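Local coordinates for protein prephenate dehydrogenase (Corynebacterium glutamicum ATCC 13032, PDB 3KTD) that probably catalyses the NAD(P)+-dependent oxidative decarboxylation of prephenate to 4-hydroxyphenylpyruvate, a step on the route to tyrosine, at residues Ala193-Ser198 against Glu246-Pro251; Ser198-Ile203 against Lys254-Ala259. All coordinates share one frame; numbering follows the deposited sequence.

Interaction 1: Ala193-Ser198 against Glu246-Pro251; sequences AAARVS and ESNAGP
A195 carries this contact: its methyl is turned at the second segment and touches both the side-chain amide of N248 and P251 at the start of helix 249-270. The CB of A195 lies 3.6 Å from ND2 of N248 and 3.5 Å from the carbonyl O of P251, and it meets the proline ring at CB, 4.1 Å from P251 CB. The CA atoms of A195 and P251, the nearest pair across the two segments, are 6.0 Å apart. No hydrogen bond crosses between the segments, so the touch is van der Waals.

N248 sits where helix 238-247 ends and helix 249-270 begins, at the N-cap position of the second, yet its side chain does not cap. With CG anti to the backbone N (chi1 -162°), the amide reaches across to helix 187-214 instead, where ND2 bonds to the carbonyl O of D191 and to ND1 of H199. The two partners grip this buried amide nitrogen a short way from the A195 methyl. R196, next along, leaves the contact and carries its guanidinium to E258 and to the carbonyl O of V211 of the second subunit. The helix has a wider pi-type turn at 195-198, and V197 and S198 lie beyond the contact.

The contact thus joins the early part of helix 187-214 to the junction of helices 238-247 and 249-270 in the all-helical dimerization region, with V103 of a loop touching N248.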
loop_
_atom_site.group_PDB
_atom_site.type_symbol
_atom_site.label_atom_id
_atom_site.label_comp_id
_atom_site.label_asym_id
_atom_site.label_seq_id
_atom_site.Cartn_x
_atom_site.Cartn_y
_atom_site.Cartn_z
ATOM N N ALA A 193 0.967 15.374 11.391
ATOM C CA ALA A 193 0.579 14.851 10.086
ATOM C C ALA A 193 1.467 13.684 9.666
ATOM O O ALA A 193 0.961 12.625 9.300
ATOM C CB ALA A 193 0.628 15.949 9.041
ATOM N N ALA A 194 2.782 13.871 9.726
ATOM C CA ALA A 194 3.722 12.836 9.296
ATOM C C ALA A 194 3.581 11.578 10.133
ATOM O O ALA A 194 3.826 10.486 9.639
ATOM C CB ALA A 194 5.143 13.339 9.376
ATOM N N ALA A 195 3.206 11.728 11.401
ATOM C CA ALA A 195 3.006 10.575 12.272
ATOM C C ALA A 195 1.894 9.714 11.694
ATOM O O ALA A 195 2.005 8.481 11.627
ATOM C CB ALA A 195 2.654 11.009 13.688
ATOM N N ARG A 196 0.828 10.386 11.263
ATOM C CA ARG A 196 -0.336 9.715 10.717
ATOM C C ARG A 196 -0.093 9.157 9.321
ATOM O O ARG A 196 -0.287 7.965 9.097
ATOM C CB ARG A 196 -1.518 10.678 10.667
ATOM C CG ARG A 196 -2.002 11.159 12.041
ATOM C CD ARG A 196 -3.036 12.281 11.903
ATOM N NE ARG A 196 -3.605 12.659 13.191
ATOM C CZ ARG A 196 -4.580 12.009 13.821
ATOM N NH1 ARG A 196 -5.131 10.918 13.301
ATOM N NH2 ARG A 196 -5.004 12.451 14.994
ATOM N N VAL A 197 0.361 10.002 8.397
ATOM C CA VAL A 197 0.402 9.617 6.984
ATOM C C VAL A 197 1.684 8.954 6.489
ATOM O O VAL A 197 1.740 8.481 5.347
ATOM C CB VAL A 197 0.084 10.824 6.072
ATOM C CG1 VAL A 197 -1.273 11.404 6.422
ATOM C CG2 VAL A 197 1.163 11.870 6.178
ATOM N N SER A 198 2.701 8.895 7.336
ATOM C CA SER A 198 3.984 8.331 6.923
ATOM C C SER A 198 4.599 7.378 7.948
ATOM O O SER A 198 5.019 6.274 7.608
ATOM C CB SER A 198 4.960 9.467 6.620
ATOM O OG SER A 198 6.270 8.964 6.445
ATOM N N GLU A 246 11.330 7.098 15.926
ATOM C CA GLU A 246 11.898 7.428 17.237
ATOM C C GLU A 246 11.995 8.941 17.428
ATOM O O GLU A 246 11.656 9.455 18.497
ATOM C CB GLU A 246 13.242 6.727 17.441
ATOM C CG GLU A 246 13.097 5.211 17.583
ATOM C CD GLU A 246 14.383 4.436 17.366
ATOM O OE1 GLU A 246 15.334 4.977 16.769
ATOM O OE2 GLU A 246 14.435 3.260 17.777
ATOM N N SER A 247 12.424 9.650 16.380
ATOM C CA SER A 247 12.450 11.125 16.389
ATOM C C SER A 247 11.080 11.719 16.711
ATOM O O SER A 247 10.990 12.748 17.370
ATOM C CB SER A 247 12.870 11.671 15.020
ATOM O OG SER A 247 14.131 11.177 14.601
ATOM N N ASN A 248 10.022 11.060 16.236
ATOM C CA ASN A 248 8.654 11.553 16.373
ATOM C C ASN A 248 7.757 10.618 17.202
ATOM O O ASN A 248 6.567 10.479 16.930
ATOM C CB ASN A 248 8.073 11.735 14.961
ATOM C CG ASN A 248 6.852 12.622 14.930
ATOM O OD1 ASN A 248 6.684 13.500 15.774
ATOM N ND2 ASN A 248 5.994 12.405 13.940
ATOM N N ALA A 249 8.330 9.999 18.229
ATOM C CA ALA A 249 7.609 9.041 19.066
ATOM C C ALA A 249 6.341 9.613 19.692
ATOM O O ALA A 249 5.310 8.938 19.750
ATOM C CB ALA A 249 8.522 8.521 20.146
ATOM N N GLY A 250 6.410 10.853 20.160
ATOM C CA GLY A 250 5.273 11.467 20.839
ATOM C C GLY A 250 4.042 11.483 19.960
ATOM O O GLY A 250 3.084 10.756 20.219
ATOM N N PRO A 251 4.061 12.306 18.902
ATOM C CA PRO A 251 2.945 12.368 17.959
ATOM C C PRO A 251 2.600 11.027 17.305
ATOM O O PRO A 251 1.431 10.813 16.955
ATOM C CB PRO A 251 3.434 13.375 16.913
ATOM C CG PRO A 251 4.356 14.262 17.672
ATOM C CD PRO A 251 5.078 13.334 18.608
#

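Interaction 2: Ser198-Ile203 against Lys254-Ala259; sequences SHLTHI and KALDEA
Two helices of the dimerization region, 187-214 and 249-270, pack through a small leucine-alanine patch. Over the segments 198-203 and 254-259 their axes come within 10.0 Å, at a signed crossing angle of -54°. L200 is the side chain that bridges the gap. Its CG stands anti to the backbone N (chi1 178°), which sends both methyls out toward the other helix.

CD1 does most of the touching: it meets CD1 of L256 at 3.8 Å and the methyl of A259 at 4.1 Å. CD2, the other branch, lies 4.2 Å from A259 CB and equally close to the carbonyl O of A255. The branched end of L200 is therefore received by residues of successive turns. L256 sets out beside the first helix rather than straight at it, and its CD1 methyl then comes in to meet L200, the two side chains crossing obliquely.

All four residues that touch are buried, and no hydrogen bond links the segments. L252 of helix 249-270 also packs against L200, while V211 and L263 of the second subunit press on L200 and L256 respectively, so the apolar patch runs on into the dimer interface. Within the first helix, the backbone N of H202 bonds to the carbonyl O of S198, and H202 ND1 adds a weak, bent bond to that same oxygen, 2.6 Å long with an N-H...O angle of 128°.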
loop_
_atom_site.group_PDB
_atom_site.type_symbol
_atom_site.label_atom_id
_atom_site.label_comp_id
_atom_site.label_asym_id
_atom_site.label_seq_id
_atom_site.Cartn_x
_atom_site.Cartn_y
_atom_site.Cartn_z
ATOM N N SER A 198 2.701 8.895 7.336
ATOM C CA SER A 198 3.984 8.331 6.923
ATOM C C SER A 198 4.599 7.378 7.948
ATOM O O SER A 198 5.019 6.274 7.608
ATOM C CB SER A 198 4.960 9.467 6.620
ATOM O OG SER A 198 6.270 8.964 6.445
ATOM N N HIS A 199 4.661 7.808 9.203
ATOM C CA HIS A 199 5.283 7.004 10.244
ATOM C C HIS A 199 4.402 5.809 10.625
ATOM O O HIS A 199 4.880 4.686 10.619
ATOM C CB HIS A 199 5.683 7.868 11.453
ATOM C CG HIS A 199 6.566 9.032 11.091
ATOM N ND1 HIS A 199 6.623 10.192 11.834
ATOM C CD2 HIS A 199 7.386 9.228 10.031
ATOM C CE1 HIS A 199 7.467 11.034 11.268
ATOM N NE2 HIS A 199 7.943 10.473 10.171
ATOM N N LEU A 200 3.122 6.037 10.910
ATOM C CA LEU A 200 2.193 4.932 11.173
ATOM C C LEU A 200 2.123 4.042 9.941
ATOM O O LEU A 200 2.027 2.816 10.066
ATOM C CB LEU A 200 0.793 5.448 11.517
ATOM C CG LEU A 200 -0.313 4.409 11.777
ATOM C CD1 LEU A 200 -0.042 3.595 13.044
ATOM C CD2 LEU A 200 -1.674 5.098 11.867
ATOM N N THR A 201 2.184 4.657 8.753
ATOM C CA THR A 201 2.166 3.898 7.498
ATOM C C THR A 201 3.282 2.870 7.550
ATOM O O THR A 201 3.067 1.679 7.289
ATOM C CB THR A 201 2.330 4.802 6.264
ATOM O OG1 THR A 201 1.278 5.770 6.240
ATOM C CG2 THR A 201 2.300 3.989 4.958
ATOM N N HIS A 202 4.471 3.331 7.930
ATOM C CA HIS A 202 5.628 2.435 8.065
ATOM C C HIS A 202 5.473 1.384 9.175
ATOM O O HIS A 202 5.852 0.244 8.971
ATOM C CB HIS A 202 6.917 3.237 8.245
ATOM C CG HIS A 202 7.397 3.881 6.981
ATOM N ND1 HIS A 202 7.261 5.228 6.731
ATOM C CD2 HIS A 202 7.978 3.350 5.880
ATOM C CE1 HIS A 202 7.758 5.503 5.539
ATOM N NE2 HIS A 202 8.196 4.379 4.999
ATOM N N ILE A 203 4.908 1.760 10.320
ATOM C CA ILE A 203 4.715 0.819 11.418
ATOM C C ILE A 203 3.762 -0.311 11.003
ATOM O O ILE A 203 4.044 -1.478 11.243
ATOM C CB ILE A 203 4.135 1.491 12.663
ATOM C CG1 ILE A 203 5.127 2.478 13.277
ATOM C CG2 ILE A 203 3.793 0.446 13.706
ATOM C CD1 ILE A 203 6.287 1.824 13.986
ATOM N N LYS A 254 0.281 9.002 19.676
ATOM C CA LYS A 254 -1.101 9.513 19.596
ATOM C C LYS A 254 -1.778 8.915 18.363
ATOM O O LYS A 254 -2.942 8.509 18.405
ATOM C CB LYS A 254 -1.155 11.039 19.489
ATOM C CG LYS A 254 -0.801 11.803 20.759
ATOM C CD LYS A 254 -0.693 13.318 20.475
ATOM C CE LYS A 254 -0.006 14.100 21.606
ATOM N NZ LYS A 254 -0.852 14.209 22.833
ATOM N N ALA A 255 -1.029 8.873 17.266
ATOM C CA ALA A 255 -1.514 8.300 16.015
ATOM C C ALA A 255 -1.737 6.782 16.147
ATOM O O ALA A 255 -2.790 6.278 15.785
ATOM C CB ALA A 255 -0.533 8.618 14.883
ATOM N N LEU A 256 -0.751 6.067 16.684
ATOM C CA LEU A 256 -0.858 4.621 16.855
ATOM C C LEU A 256 -2.013 4.232 17.792
ATOM O O LEU A 256 -2.654 3.202 17.584
ATOM C CB LEU A 256 0.474 4.037 17.344
ATOM C CG LEU A 256 0.595 2.515 17.536
ATOM C CD1 LEU A 256 0.140 1.748 16.317
ATOM C CD2 LEU A 256 2.028 2.145 17.870
ATOM N N ASP A 257 -2.283 5.064 18.799
ATOM C CA ASP A 257 -3.393 4.828 19.728
ATOM C C ASP A 257 -4.737 4.949 19.050
ATOM O O ASP A 257 -5.695 4.274 19.445
ATOM C CB ASP A 257 -3.350 5.783 20.924
ATOM C CG ASP A 257 -2.348 5.356 21.972
ATOM O OD1 ASP A 257 -1.585 4.406 21.710
ATOM O OD2 ASP A 257 -2.314 5.963 23.064
ATOM N N GLU A 258 -4.826 5.825 18.057
ATOM C CA GLU A 258 -6.047 5.922 17.277
ATOM C C GLU A 258 -6.199 4.632 16.472
ATOM O O GLU A 258 -7.290 4.080 16.377
ATOM C CB GLU A 258 -6.036 7.139 16.349
ATOM C CG GLU A 258 -6.216 8.473 17.051
ATOM C CD GLU A 258 -6.615 9.600 16.097
ATOM O OE1 GLU A 258 -7.053 9.321 14.949
ATOM O OE2 GLU A 258 -6.499 10.778 16.505
ATOM N N ALA A 259 -5.092 4.158 15.906
ATOM C CA ALA A 259 -5.088 2.922 15.145
ATOM C C ALA A 259 -5.540 1.736 16.019
ATOM O O ALA A 259 -6.362 0.939 15.595
ATOM C CB ALA A 259 -3.720 2.672 14.574
#

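Interactions 1 and 2 both use helices 187-214 and 249-270, with centres about 7 Å apart, and interaction 1 also takes in the junction with helix 238-247. S198 ends the first segment of one and begins that of the other. Along the chain their segments alternate: 193-198, 198-203, 246-251, 254-259, so both helices are followed from N to C. A salt bridge joins them, R196 NH2 to E258 OE2 at 2.7 Å, and within helix 187-214 A195 O probably accepts a hydrogen bond from L200 N. Both lie in the family's dimerization region, and both contacts also touch the second subunit, as expected if this region forms the dimer.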